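Local coordinates for protein inositol 2-dehydrogenase/D-chiro-inositol 3-dehydrogenase (Lactobacillus casei, PDB 4MIY) that oxidises myo-inositol and D-chiro-inositol to their keto forms with NAD as cofactor, as an inositol dehydrogenase with a Rossmann fold, at residues L208-A214 / V226-T231; N166-T171 / A317-Q321; R152-I156 / E237-E241; V160-N166 / N205-H209. Numbering follows the deposited sequence.

Interaction 1: L208-A214 / V226-T231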
loop_
_atom_site.group_PDB
_atom_site.type_symbol
_atom_site.label_atom_id
_atom_site.label_comp_id
_atom_site.label_asym_id
_atom_site.label_seq_id
_atom_site.Cartn_x
_atom_site.Cartn_y
_atom_site.Cartn_z
ATOM N N LEU A 208 -16.158 3.019 -32.370
ATOM C CA LEU A 208 -15.630 2.492 -31.124
ATOM C C LEU A 208 -16.368 2.988 -29.929
ATOM O O LEU A 208 -16.462 4.167 -29.706
ATOM C CB LEU A 208 -14.176 2.875 -30.994
ATOM C CG LEU A 208 -13.504 2.494 -29.685
ATOM C CD1 LEU A 208 -13.542 0.999 -29.552
ATOM C CD2 LEU A 208 -12.084 3.039 -29.643
ATOM N N HIS A 209 -16.914 2.053 -29.182
ATOM C CA HIS A 209 -17.479 2.341 -27.889
ATOM C C HIS A 209 -16.412 2.117 -26.841
ATOM O O HIS A 209 -15.765 1.111 -26.846
ATOM C CB HIS A 209 -18.626 1.413 -27.583
ATOM C CG HIS A 209 -19.793 1.584 -28.488
ATOM N ND1 HIS A 209 -20.851 2.406 -28.186
ATOM C CD2 HIS A 209 -20.071 1.034 -29.687
ATOM C CE1 HIS A 209 -21.740 2.342 -29.159
ATOM N NE2 HIS A 209 -21.290 1.519 -30.084
ATOM N N ASP A 210 -16.252 3.096 -25.976
ATOM C CA ASP A 210 -15.328 3.023 -24.874
ATOM C C ASP A 210 -15.820 3.900 -23.745
ATOM O O ASP A 210 -16.080 5.039 -23.930
ATOM C CB ASP A 210 -13.959 3.478 -25.316
ATOM C CG ASP A 210 -12.857 3.115 -24.329
ATOM O OD1 ASP A 210 -12.772 1.959 -23.944
ATOM O OD2 ASP A 210 -12.107 3.994 -23.992
ATOM N N PRO A 211 -15.916 3.339 -22.553
ATOM C CA PRO A 211 -15.547 1.991 -22.159
ATOM C C PRO A 211 -16.561 0.940 -22.504
ATOM O O PRO A 211 -17.583 1.270 -22.999
ATOM C CB PRO A 211 -15.377 2.123 -20.640
ATOM C CG PRO A 211 -16.153 3.180 -20.274
ATOM C CD PRO A 211 -16.125 4.178 -21.395
ATOM N N GLN A 212 -16.242 -0.317 -22.246
ATOM C CA GLN A 212 -17.172 -1.420 -22.395
ATOM C C GLN A 212 -17.171 -2.257 -21.131
ATOM O O GLN A 212 -16.150 -2.405 -20.505
ATOM C CB GLN A 212 -16.850 -2.292 -23.610
ATOM C CG GLN A 212 -16.912 -1.526 -24.886
ATOM C CD GLN A 212 -16.791 -2.340 -26.126
ATOM O OE1 GLN A 212 -17.129 -3.482 -26.164
ATOM N NE2 GLN A 212 -16.312 -1.715 -27.158
ATOM N N LEU A 213 -18.319 -2.761 -20.753
ATOM C CA LEU A 213 -18.426 -3.637 -19.623
ATOM C C LEU A 213 -18.788 -5.014 -20.115
ATOM O O LEU A 213 -19.739 -5.155 -20.832
ATOM C CB LEU A 213 -19.486 -3.137 -18.686
ATOM C CG LEU A 213 -19.213 -1.777 -18.031
ATOM C CD1 LEU A 213 -20.422 -1.261 -17.342
ATOM C CD2 LEU A 213 -18.080 -1.884 -17.058
ATOM N N ALA A 214 -17.995 -6.015 -19.745
ATOM C CA ALA A 214 -18.239 -7.390 -20.124
ATOM C C ALA A 214 -18.599 -8.210 -18.915
ATOM O O ALA A 214 -17.870 -8.222 -17.965
ATOM C CB ALA A 214 -17.024 -7.969 -20.797
ATOM N N VAL A 226 -15.804 -7.509 -16.203
ATOM C CA VAL A 226 -14.612 -6.902 -16.753
ATOM C C VAL A 226 -14.895 -5.495 -17.275
ATOM O O VAL A 226 -15.812 -5.298 -17.995
ATOM C CB VAL A 226 -14.011 -7.721 -17.907
ATOM C CG1 VAL A 226 -12.665 -7.190 -18.285
ATOM C CG2 VAL A 226 -13.862 -9.127 -17.546
ATOM N N LEU A 227 -14.088 -4.545 -16.837
ATOM C CA LEU A 227 -14.041 -3.211 -17.396
ATOM C C LEU A 227 -12.977 -3.137 -18.457
ATOM O O LEU A 227 -11.833 -3.382 -18.193
ATOM C CB LEU A 227 -13.719 -2.188 -16.314
ATOM C CG LEU A 227 -13.429 -0.756 -16.776
ATOM C CD1 LEU A 227 -14.648 -0.135 -17.454
ATOM C CD2 LEU A 227 -13.002 0.046 -15.605
ATOM N N VAL A 228 -13.391 -2.813 -19.675
ATOM C CA VAL A 228 -12.478 -2.573 -20.771
ATOM C C VAL A 228 -12.483 -1.072 -21.050
ATOM O O VAL A 228 -13.482 -0.524 -21.298
ATOM C CB VAL A 228 -12.877 -3.370 -22.028
ATOM C CG1 VAL A 228 -12.038 -2.984 -23.209
ATOM C CG2 VAL A 228 -12.777 -4.829 -21.783
ATOM N N HIS A 229 -11.331 -0.452 -20.936
ATOM C CA HIS A 229 -11.210 0.982 -21.059
ATOM C C HIS A 229 -9.921 1.306 -21.758
ATOM O O HIS A 229 -8.904 1.321 -21.167
ATOM C CB HIS A 229 -11.247 1.661 -19.680
ATOM C CG HIS A 229 -11.403 3.144 -19.733
ATOM N ND1 HIS A 229 -11.256 3.944 -18.636
ATOM C CD2 HIS A 229 -11.685 3.968 -20.761
ATOM C CE1 HIS A 229 -11.441 5.196 -18.983
ATOM N NE2 HIS A 229 -11.716 5.240 -20.264
ATOM N N VAL A 230 -10.010 1.597 -23.046
ATOM C CA VAL A 230 -8.834 1.673 -23.898
ATOM C C VAL A 230 -8.377 3.083 -24.287
ATOM O O VAL A 230 -7.387 3.243 -24.936
ATOM C CB VAL A 230 -8.975 0.776 -25.162
ATOM C CG1 VAL A 230 -9.234 -0.648 -24.782
ATOM C CG2 VAL A 230 -10.042 1.286 -26.077
ATOM N N THR A 231 -9.108 4.079 -23.831
ATOM C CA THR A 231 -8.719 5.468 -23.976
ATOM C C THR A 231 -8.562 6.161 -22.619
ATOM O O THR A 231 -8.798 7.318 -22.480
ATOM C CB THR A 231 -9.716 6.288 -24.851
ATOM O OG1 THR A 231 -10.985 6.342 -24.228
ATOM C CG2 THR A 231 -9.887 5.689 -26.206
#

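Interaction 2: N166-T171 / A317-Q321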
loop_
_atom_site.group_PDB
_atom_site.type_symbol
_atom_site.label_atom_id
_atom_site.label_comp_id
_atom_site.label_asym_id
_atom_site.label_seq_id
_atom_site.Cartn_x
_atom_site.Cartn_y
_atom_site.Cartn_z
ATOM N N ASN A 166 -14.381 -1.119 -32.860
ATOM C CA ASN A 166 -15.223 -1.616 -31.803
ATOM C C ASN A 166 -15.028 -3.101 -31.572
ATOM O O ASN A 166 -15.062 -3.549 -30.478
ATOM C CB ASN A 166 -16.699 -1.318 -32.060
ATOM C CG ASN A 166 -17.515 -1.369 -30.816
ATOM O OD1 ASN A 166 -17.170 -0.743 -29.850
ATOM N ND2 ASN A 166 -18.583 -2.118 -30.828
ATOM N N GLU A 167 -14.839 -3.844 -32.649
ATOM C CA GLU A 167 -14.695 -5.265 -32.566
ATOM C C GLU A 167 -13.370 -5.662 -31.925
ATOM O O GLU A 167 -13.285 -6.664 -31.283
ATOM C CB GLU A 167 -14.861 -5.845 -33.946
ATOM C CG GLU A 167 -16.279 -5.642 -34.529
ATOM C CD GLU A 167 -16.630 -4.216 -35.118
ATOM O OE1 GLU A 167 -15.787 -3.351 -35.362
ATOM O OE2 GLU A 167 -17.822 -3.975 -35.327
ATOM N N MET A 168 -12.358 -4.857 -32.122
ATOM C CA MET A 168 -11.062 -5.091 -31.529
ATOM C C MET A 168 -11.041 -4.957 -30.016
ATOM O O MET A 168 -10.182 -5.486 -29.381
ATOM C CB MET A 168 -10.028 -4.186 -32.154
ATOM C CG MET A 168 -9.612 -4.670 -33.529
ATOM S SD MET A 168 -8.921 -3.460 -34.628
ATOM C CE MET A 168 -7.397 -3.126 -33.871
ATOM N N ALA A 169 -12.024 -4.279 -29.468
ATOM C CA ALA A 169 -12.177 -4.265 -28.039
ATOM C C ALA A 169 -12.342 -5.667 -27.524
ATOM O O ALA A 169 -11.949 -5.965 -26.449
ATOM C CB ALA A 169 -13.353 -3.412 -27.621
ATOM N N ILE A 170 -12.953 -6.514 -28.330
ATOM C CA ILE A 170 -13.052 -7.930 -28.014
ATOM C C ILE A 170 -11.814 -8.699 -28.509
ATOM O O ILE A 170 -11.123 -9.290 -27.752
ATOM C CB ILE A 170 -14.334 -8.579 -28.611
ATOM C CG1 ILE A 170 -15.592 -7.810 -28.258
ATOM C CG2 ILE A 170 -14.472 -10.025 -28.193
ATOM C CD1 ILE A 170 -15.783 -7.509 -26.836
ATOM N N THR A 171 -11.537 -8.626 -29.788
ATOM C CA THR A 171 -10.598 -9.536 -30.359
ATOM C C THR A 171 -9.130 -9.257 -29.995
ATOM O O THR A 171 -8.335 -10.147 -30.040
ATOM C CB THR A 171 -10.752 -9.616 -31.904
ATOM O OG1 THR A 171 -10.538 -8.336 -32.465
ATOM C CG2 THR A 171 -12.080 -10.076 -32.262
ATOM N N ALA A 317 -19.395 -12.407 -27.913
ATOM C CA ALA A 317 -19.239 -11.055 -27.474
ATOM C C ALA A 317 -19.441 -10.067 -28.607
ATOM O O ALA A 317 -20.041 -9.041 -28.425
ATOM C CB ALA A 317 -17.866 -10.894 -26.881
ATOM N N ASN A 318 -18.903 -10.382 -29.775
ATOM C CA ASN A 318 -19.160 -9.545 -30.943
ATOM C C ASN A 318 -20.677 -9.481 -31.279
ATOM O O ASN A 318 -21.192 -8.453 -31.625
ATOM C CB ASN A 318 -18.304 -9.954 -32.134
ATOM C CG ASN A 318 -16.834 -9.602 -31.967
ATOM O OD1 ASN A 318 -15.963 -10.369 -32.339
ATOM N ND2 ASN A 318 -16.557 -8.426 -31.459
ATOM N N ARG A 319 -21.375 -10.565 -31.058
ATOM C CA ARG A 319 -22.795 -10.556 -31.257
ATOM C C ARG A 319 -23.466 -9.650 -30.240
ATOM O O ARG A 319 -24.279 -8.845 -30.580
ATOM C CB ARG A 319 -23.327 -11.972 -31.164
ATOM C CG ARG A 319 -24.800 -12.118 -31.319
ATOM C CD ARG A 319 -25.224 -13.561 -31.626
ATOM N NE ARG A 319 -24.339 -14.267 -32.534
ATOM C CZ ARG A 319 -24.532 -14.339 -33.847
ATOM N NH1 ARG A 319 -25.589 -13.774 -34.413
ATOM N NH2 ARG A 319 -23.686 -15.011 -34.608
ATOM N N SER A 320 -23.041 -9.762 -28.988
ATOM C CA SER A 320 -23.598 -8.957 -27.930
ATOM C C SER A 320 -23.355 -7.473 -28.138
ATOM O O SER A 320 -24.161 -6.683 -27.768
ATOM C CB SER A 320 -23.037 -9.380 -26.567
ATOM O OG SER A 320 -23.687 -8.718 -25.517
ATOM N N GLN A 321 -22.246 -7.122 -28.748
ATOM C CA GLN A 321 -21.936 -5.719 -28.996
ATOM C C GLN A 321 -22.968 -4.999 -29.858
ATOM O O GLN A 321 -23.049 -3.825 -29.844
ATOM C CB GLN A 321 -20.575 -5.573 -29.657
ATOM C CG GLN A 321 -19.359 -5.695 -28.738
ATOM C CD GLN A 321 -18.061 -5.510 -29.476
ATOM O OE1 GLN A 321 -17.868 -6.048 -30.525
ATOM N NE2 GLN A 321 -17.183 -4.734 -28.918
#

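Interaction 3: R152-I156 / E237-E241. With GOL (glycerol), chain G; GOL (glycerol), chain S.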
loop_
_atom_site.group_PDB
_atom_site.type_symbol
_atom_site.label_atom_id
_atom_site.label_comp_id
_atom_site.label_asym_id
_atom_site.label_seq_id
_atom_site.Cartn_x
_atom_site.Cartn_y
_atom_site.Cartn_z
ATOM N N ARG A 152 -13.810 -9.570 -10.412
ATOM C CA ARG A 152 -13.819 -8.244 -10.969
ATOM C C ARG A 152 -12.474 -7.917 -11.579
ATOM O O ARG A 152 -11.478 -8.054 -10.955
ATOM C CB ARG A 152 -14.175 -7.225 -9.927
ATOM C CG ARG A 152 -15.607 -7.300 -9.500
ATOM C CD ARG A 152 -15.971 -6.290 -8.486
ATOM N NE ARG A 152 -17.229 -5.708 -8.821
ATOM C CZ ARG A 152 -17.795 -4.689 -8.196
ATOM N NH1 ARG A 152 -17.226 -4.125 -7.162
ATOM N NH2 ARG A 152 -18.950 -4.265 -8.607
ATOM N N ALA A 153 -12.477 -7.468 -12.819
ATOM C CA ALA A 153 -11.260 -7.232 -13.527
ATOM C C ALA A 153 -11.323 -5.956 -14.345
ATOM O O ALA A 153 -12.375 -5.497 -14.674
ATOM C CB ALA A 153 -10.933 -8.402 -14.397
ATOM N N SER A 154 -10.153 -5.428 -14.639
ATOM C CA SER A 154 -10.005 -4.250 -15.497
ATOM C C SER A 154 -8.900 -4.463 -16.488
ATOM O O SER A 154 -7.890 -5.004 -16.178
ATOM C CB SER A 154 -9.715 -2.985 -14.693
ATOM O OG SER A 154 -10.734 -2.727 -13.787
ATOM N N HIS A 155 -9.159 -4.026 -17.705
ATOM C CA HIS A 155 -8.180 -3.982 -18.745
ATOM C C HIS A 155 -8.137 -2.546 -19.254
ATOM O O HIS A 155 -8.977 -2.112 -19.961
ATOM C CB HIS A 155 -8.509 -4.992 -19.852
ATOM C CG HIS A 155 -7.373 -5.271 -20.784
ATOM N ND1 HIS A 155 -7.343 -6.376 -21.596
ATOM C CD2 HIS A 155 -6.261 -4.573 -21.067
ATOM C CE1 HIS A 155 -6.244 -6.362 -22.310
ATOM N NE2 HIS A 155 -5.568 -5.277 -22.009
ATOM N N ILE A 156 -7.120 -1.844 -18.786
ATOM C CA ILE A 156 -6.967 -0.415 -18.941
ATOM C C ILE A 156 -5.786 -0.120 -19.874
ATOM O O ILE A 156 -4.701 -0.604 -19.693
ATOM C CB ILE A 156 -6.708 0.253 -17.602
ATOM C CG1 ILE A 156 -7.776 -0.107 -16.571
ATOM C CG2 ILE A 156 -6.635 1.738 -17.729
ATOM C CD1 ILE A 156 -9.130 0.265 -16.940
ATOM N N GLU A 237 -2.898 -0.826 -17.406
ATOM C CA GLU A 237 -3.057 -1.550 -16.171
ATOM C C GLU A 237 -3.991 -2.739 -16.304
ATOM O O GLU A 237 -5.007 -2.648 -16.920
ATOM C CB GLU A 237 -3.509 -0.589 -15.063
ATOM C CG GLU A 237 -3.444 -1.150 -13.688
ATOM C CD GLU A 237 -3.619 -0.101 -12.590
ATOM O OE1 GLU A 237 -3.859 1.065 -12.874
ATOM O OE2 GLU A 237 -3.539 -0.495 -11.434
ATOM N N VAL A 238 -3.585 -3.847 -15.705
ATOM C CA VAL A 238 -4.392 -5.038 -15.576
ATOM C C VAL A 238 -4.718 -5.276 -14.093
ATOM O O VAL A 238 -3.849 -5.364 -13.290
ATOM C CB VAL A 238 -3.656 -6.243 -16.220
ATOM C CG1 VAL A 238 -4.314 -7.541 -15.926
ATOM C CG2 VAL A 238 -3.518 -6.054 -17.726
ATOM N N LYS A 239 -5.996 -5.298 -13.774
ATOM C CA LYS A 239 -6.446 -5.507 -12.410
ATOM C C LYS A 239 -7.291 -6.766 -12.334
ATOM O O LYS A 239 -7.973 -7.087 -13.249
ATOM C CB LYS A 239 -7.295 -4.324 -11.918
ATOM C CG LYS A 239 -6.692 -2.950 -12.108
ATOM C CD LYS A 239 -7.648 -1.919 -11.560
ATOM C CE LYS A 239 -7.170 -0.487 -11.748
ATOM N NZ LYS A 239 -7.958 0.450 -10.973
ATOM N N LEU A 240 -7.229 -7.449 -11.214
ATOM C CA LEU A 240 -7.914 -8.700 -11.031
ATOM C C LEU A 240 -8.209 -8.928 -9.566
ATOM O O LEU A 240 -7.351 -8.843 -8.762
ATOM C CB LEU A 240 -7.061 -9.842 -11.572
ATOM C CG LEU A 240 -7.615 -11.256 -11.411
ATOM C CD1 LEU A 240 -8.884 -11.400 -12.203
ATOM C CD2 LEU A 240 -6.611 -12.206 -11.887
ATOM N N GLU A 241 -9.461 -9.181 -9.265
ATOM C CA GLU A 241 -9.934 -9.422 -7.930
ATOM C C GLU A 241 -10.880 -10.615 -7.961
ATOM O O GLU A 241 -11.775 -10.654 -8.740
ATOM C CB GLU A 241 -10.673 -8.184 -7.426
ATOM C CG GLU A 241 -11.245 -8.287 -6.085
ATOM C CD GLU A 241 -12.113 -7.086 -5.722
ATOM O OE1 GLU A 241 -12.455 -6.316 -6.595
ATOM O OE2 GLU A 241 -12.430 -6.928 -4.557
HETATM C C1 GOL G . -12.057 -3.105 -9.978
HETATM O O1 GOL G . -12.180 -2.112 -10.925
HETATM C C2 GOL G . -10.893 -3.990 -10.414
HETATM O O2 GOL G . -11.210 -4.459 -11.676
HETATM C C3 GOL G . -10.688 -5.196 -9.521
HETATM O O3 GOL G . -10.634 -4.783 -8.188
HETATM C C1 GOL S . -14.008 -3.337 -6.787
HETATM O O1 GOL S . -14.432 -4.597 -6.313
HETATM C C2 GOL S . -14.198 -2.305 -5.688
HETATM O O2 GOL S . -15.556 -2.291 -5.446
HETATM C C3 GOL S . -13.763 -0.883 -5.966
HETATM O O3 GOL S . -12.440 -0.933 -6.447
HETATM O O HOH W 1 -10.295 0.041 -13.042
#

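Interaction 4: V160-N166 / N205-H209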
loop_
_atom_site.group_PDB
_atom_site.type_symbol
_atom_site.label_atom_id
_atom_site.label_comp_id
_atom_site.label_asym_id
_atom_site.label_seq_id
_atom_site.Cartn_x
_atom_site.Cartn_y
_atom_site.Cartn_z
ATOM N N VAL A 160 -5.571 4.403 -28.201
ATOM C CA VAL A 160 -5.525 3.470 -29.317
ATOM C C VAL A 160 -5.203 4.114 -30.640
ATOM O O VAL A 160 -5.339 5.283 -30.802
ATOM C CB VAL A 160 -6.802 2.650 -29.439
ATOM C CG1 VAL A 160 -6.950 1.784 -28.211
ATOM C CG2 VAL A 160 -8.011 3.529 -29.623
ATOM N N ALA A 161 -4.728 3.299 -31.561
ATOM C CA ALA A 161 -4.402 3.780 -32.881
ATOM C C ALA A 161 -5.654 4.007 -33.683
ATOM O O ALA A 161 -6.715 3.556 -33.318
ATOM C CB ALA A 161 -3.527 2.823 -33.559
ATOM N N SER A 162 -5.482 4.730 -34.779
ATOM C CA SER A 162 -6.541 5.047 -35.723
ATOM C C SER A 162 -7.313 3.862 -36.233
ATOM O O SER A 162 -8.472 3.957 -36.495
ATOM C CB SER A 162 -5.935 5.775 -36.928
ATOM O OG SER A 162 -5.180 6.854 -36.466
ATOM N N ASN A 163 -6.640 2.745 -36.343
ATOM C CA ASN A 163 -7.212 1.573 -36.899
ATOM C C ASN A 163 -7.985 0.678 -35.916
ATOM O O ASN A 163 -8.441 -0.361 -36.284
ATOM C CB ASN A 163 -6.106 0.801 -37.588
ATOM C CG ASN A 163 -5.345 -0.046 -36.650
ATOM O OD1 ASN A 163 -5.111 0.314 -35.539
ATOM N ND2 ASN A 163 -4.985 -1.217 -37.101
ATOM N N TYR A 164 -8.123 1.111 -34.675
ATOM C CA TYR A 164 -8.737 0.278 -33.651
ATOM C C TYR A 164 -10.236 0.363 -33.679
ATOM O O TYR A 164 -10.779 1.400 -33.523
ATOM C CB TYR A 164 -8.209 0.676 -32.280
ATOM C CG TYR A 164 -8.537 -0.228 -31.123
ATOM C CD1 TYR A 164 -9.756 -0.160 -30.491
ATOM C CD2 TYR A 164 -7.602 -1.108 -30.611
ATOM C CE1 TYR A 164 -10.042 -0.969 -29.432
ATOM C CE2 TYR A 164 -7.893 -1.914 -29.535
ATOM C CZ TYR A 164 -9.091 -1.830 -28.948
ATOM O OH TYR A 164 -9.398 -2.606 -27.877
ATOM N N SER A 165 -10.884 -0.769 -33.828
ATOM C CA SER A 165 -12.313 -0.797 -34.055
ATOM C C SER A 165 -13.074 -1.293 -32.845
ATOM O O SER A 165 -12.499 -1.830 -31.945
ATOM C CB SER A 165 -12.601 -1.742 -35.216
ATOM O OG SER A 165 -12.319 -3.073 -34.864
ATOM N N ASN A 166 -14.381 -1.119 -32.860
ATOM C CA ASN A 166 -15.223 -1.616 -31.803
ATOM C C ASN A 166 -15.028 -3.101 -31.572
ATOM O O ASN A 166 -15.062 -3.549 -30.478
ATOM C CB ASN A 166 -16.699 -1.318 -32.060
ATOM C CG ASN A 166 -17.515 -1.369 -30.816
ATOM O OD1 ASN A 166 -17.170 -0.743 -29.850
ATOM N ND2 ASN A 166 -18.583 -2.118 -30.828
ATOM N N ASN A 205 -12.220 7.370 -32.668
ATOM C CA ASN A 205 -12.341 6.353 -33.677
ATOM C C ASN A 205 -13.764 6.022 -34.029
ATOM O O ASN A 205 -14.547 5.722 -33.167
ATOM C CB ASN A 205 -11.658 5.057 -33.215
ATOM C CG ASN A 205 -10.158 5.169 -33.137
ATOM O OD1 ASN A 205 -9.621 6.219 -32.961
ATOM N ND2 ASN A 205 -9.498 4.068 -33.268
ATOM N N GLU A 206 -14.070 6.018 -35.308
ATOM C CA GLU A 206 -15.412 5.719 -35.727
ATOM C C GLU A 206 -15.861 4.357 -35.268
ATOM O O GLU A 206 -15.221 3.389 -35.492
ATOM C CB GLU A 206 -15.571 5.846 -37.255
ATOM C CG GLU A 206 -17.002 5.805 -37.764
ATOM C CD GLU A 206 -17.133 5.906 -39.296
ATOM O OE1 GLU A 206 -18.188 6.353 -39.752
ATOM O OE2 GLU A 206 -16.199 5.471 -39.984
ATOM N N GLY A 207 -17.008 4.353 -34.612
ATOM C CA GLY A 207 -17.682 3.137 -34.234
ATOM C C GLY A 207 -17.240 2.521 -32.917
ATOM O O GLY A 207 -17.849 1.637 -32.445
ATOM N N LEU A 208 -16.158 3.019 -32.370
ATOM C CA LEU A 208 -15.630 2.492 -31.124
ATOM C C LEU A 208 -16.368 2.988 -29.929
ATOM O O LEU A 208 -16.462 4.167 -29.706
ATOM C CB LEU A 208 -14.176 2.875 -30.994
ATOM C CG LEU A 208 -13.504 2.494 -29.685
ATOM C CD1 LEU A 208 -13.542 0.999 -29.552
ATOM C CD2 LEU A 208 -12.084 3.039 -29.643
ATOM N N HIS A 209 -16.914 2.053 -29.182
ATOM C CA HIS A 209 -17.479 2.341 -27.889
ATOM C C HIS A 209 -16.412 2.117 -26.841
ATOM O O HIS A 209 -15.765 1.111 -26.846
ATOM C CB HIS A 209 -18.626 1.413 -27.583
ATOM C CG HIS A 209 -19.793 1.584 -28.488
ATOM N ND1 HIS A 209 -20.851 2.406 -28.186
ATOM C CD2 HIS A 209 -20.071 1.034 -29.687
ATOM C CE1 HIS A 209 -21.740 2.342 -29.159
ATOM N NE2 HIS A 209 -21.290 1.519 -30.084
HETATM O O HOH W 2 -7.042 6.988 -32.575
HETATM O O HOH W 3 -15.530 0.510 -34.987
#

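Interaction 1: L208-A214 / V226-T231
This is the open end of the beta hairpin of strands 212-218 and 223-229 in the C-terminal alpha/beta domain; the axes of 212-214 and 226-229 come within 4.9 Å at an antiparallel 155°. Two hydrogen-bonded pairs satisfy the backbone: Gln212 N to Val228 O and Val228 N to Gln212 O, both 2.9 Å, then Ala214 N to Val226 O at 2.9 Å and Val226 N to Ala214 O at 2.8 Å. Between them lies the non-hydrogen-bonded pair Leu213-Leu227, whose backbone polar groups turn outward, Leu213 to Thr195, Leu227 N to Ala153 O and Leu227 O to His155 N. Leu213 CD2 meets Leu227 CD1 at 3.9 Å on the face packing on the second subunit. Gln212 NE2 turns back to His209 O (2.9 Å), Gln212 OE1 to Gln321. Past the cis peptide before Pro211, a carboxylate replaces strand pairing: Asp210 OD1 accepts Val230 N at 2.9 Å and 170°, while Asp210 OD2 receives Thr231 OG1 at 2.6 Å and, weakly, Thr231 N at 3.0 Å.

Interaction 2: N166-T171 / A317-Q321
Ala317 opens the meeting of helix 304-323 with the start of helix 168-185, beside strand 189-195 of the mixed sheet in the C-terminal alpha/beta domain: its CB lies 3.7 Å from Ile170 CG2, and Ile192 and Ile194 adjoin this apolar spot. One residue on, Asn318 brings its amide over Ile170, with ND2 3.4 Å from CG1 of Ile170, and its OD1 stands 3.9 Å from Thr171 CG2. That amide is held inside its own helix, since Asn318 ND2 donates to Gln321 OE1 at 2.9 Å. Ser320 OG bonds to Glu325 O and Ile194 N. At Gln321, with CA-to-CB directed toward 166-171, NE2 donates to Asn166 O at 2.9 Å and 154°; the same nitrogen reaches Gln212 OE1. Asn166 O also accepts Ala169 N at 3.3 Å, while Asn166 OD1 takes His209 N. With both OE1 and NE2 engaged, Gln321 has its amide orientation fixed, and this buried contact between 166-171 and helix 304-323 rests on one directed side-chain-to-backbone bond beside the small apolar Ile170-Ala317 pair.

Interaction 3: R152-I156 / E237-E241
Lys239 reaches across the subunit interface, its NZ forming salt bridges with Glu248 and Glu241 of the second subunit. Within the chain, water 1 links that same Lys239 NZ (3.1 Å) to Ser154 OG (2.9 Å). Two glycerols, probably from the crystallisation liquor, sit at the interface and also bond to the second subunit: one gives O2 to Ser154 OG at 2.8 Å and O3 to Glu241 OE1 at 2.9 Å, while the other accepts Arg152 NH1 through O1 at 3.0 Å and donates that O1 to Glu241 OE1 at 2.6 Å. Glu237 bonds to Tyr234 and forms a salt bridge with Arg261 of the third subunit. Beneath these groups run neighbouring strands of the mixed sheet of the C-terminal domain, antiparallel at 177° with axes 4.6 Å apart. Three pairs carry reciprocal bonds: Arg152 N to Glu241 O at 2.8 Å and Glu241 N to Arg152 O at 2.9 Å; Ser154 and Lys239, 3.1 Å each way between N and O; Ile156 and Glu237, 2.9 Å each way between N and O. On the reverse face, where helix 168-185 packs, His155 ND1 bonds to Glu177, and Ala153 CB meets Leu240 CD1 at 4.2 Å.

Interaction 4: V160-N166 / N205-H209
Two irregular loops pack at the surface of the C-terminal domain here: loop 160-166 leads from strand 148-156 to helix 168-185, and loop 205-209 lies between strands 189-195 and 212-218. Side-chain amides replace regular backbone pairing. Asn205 directs ND2 into the type I turn Ala161-Tyr164, donating to Ala161 O at 2.8 Å (162°) and to Tyr164 O at 3.0 Å (172°). Ala161 O also accepts Tyr164 N at 3.1 Å, so it serves both the turn's own closing bond and Asn205, and water 2 joins Asn205 OD1 (2.7 Å) to Val160 O (3.0 Å). At the other end of the contact the roles reverse: Asn166 OD1 accepts His209 N at 2.9 Å and 169°, and Asn166 ND2 goes to Tyr196 OH. Between these sites, water 3 connects Asn166 N and Glu206 O, 2.9 Å from each. Gly207, at phi 86°, takes the third position of the type II turn Asn205-Leu208, which Leu208 N to Asn205 O closes at 3.2 Å. Leu208 supplies the apolar filling, with CD2 4.1 Å from Val160 CG2 and CD1 4.0 Å from Tyr164 CE1, at the ring edge; Tyr164 OH bonds to Thr173. Because each loop offers one asparagine amide to the other's backbone, their mutual position is set by directional bonds at both ends, with a small apolar patch and a bridging water between.

In the fold
Following the chain, strand 148-156 supplies the first half of interaction 3, whose loop closes at 237-241; interactions 1 and 4 nest inside it. The loop after that strand enters interaction 4, closed at 205-209, and Asn166 carries over into interaction 2. Leu208 and His209 belong to both 4 and 1; interaction 1 closes the hairpin when strand 223-229 returns at 226-231. Leu227 pairs with Ala153 and His155, putting 1 and 3 in one sheet. Interaction 2 closes last, at 317-321, crossing 3 and 4 while enclosing 1. Together they tie helices 168-185 and 304-323 and the two surface loops to the mixed sheet of the C-terminal domain, and both 1 and 3 touch the second subunit.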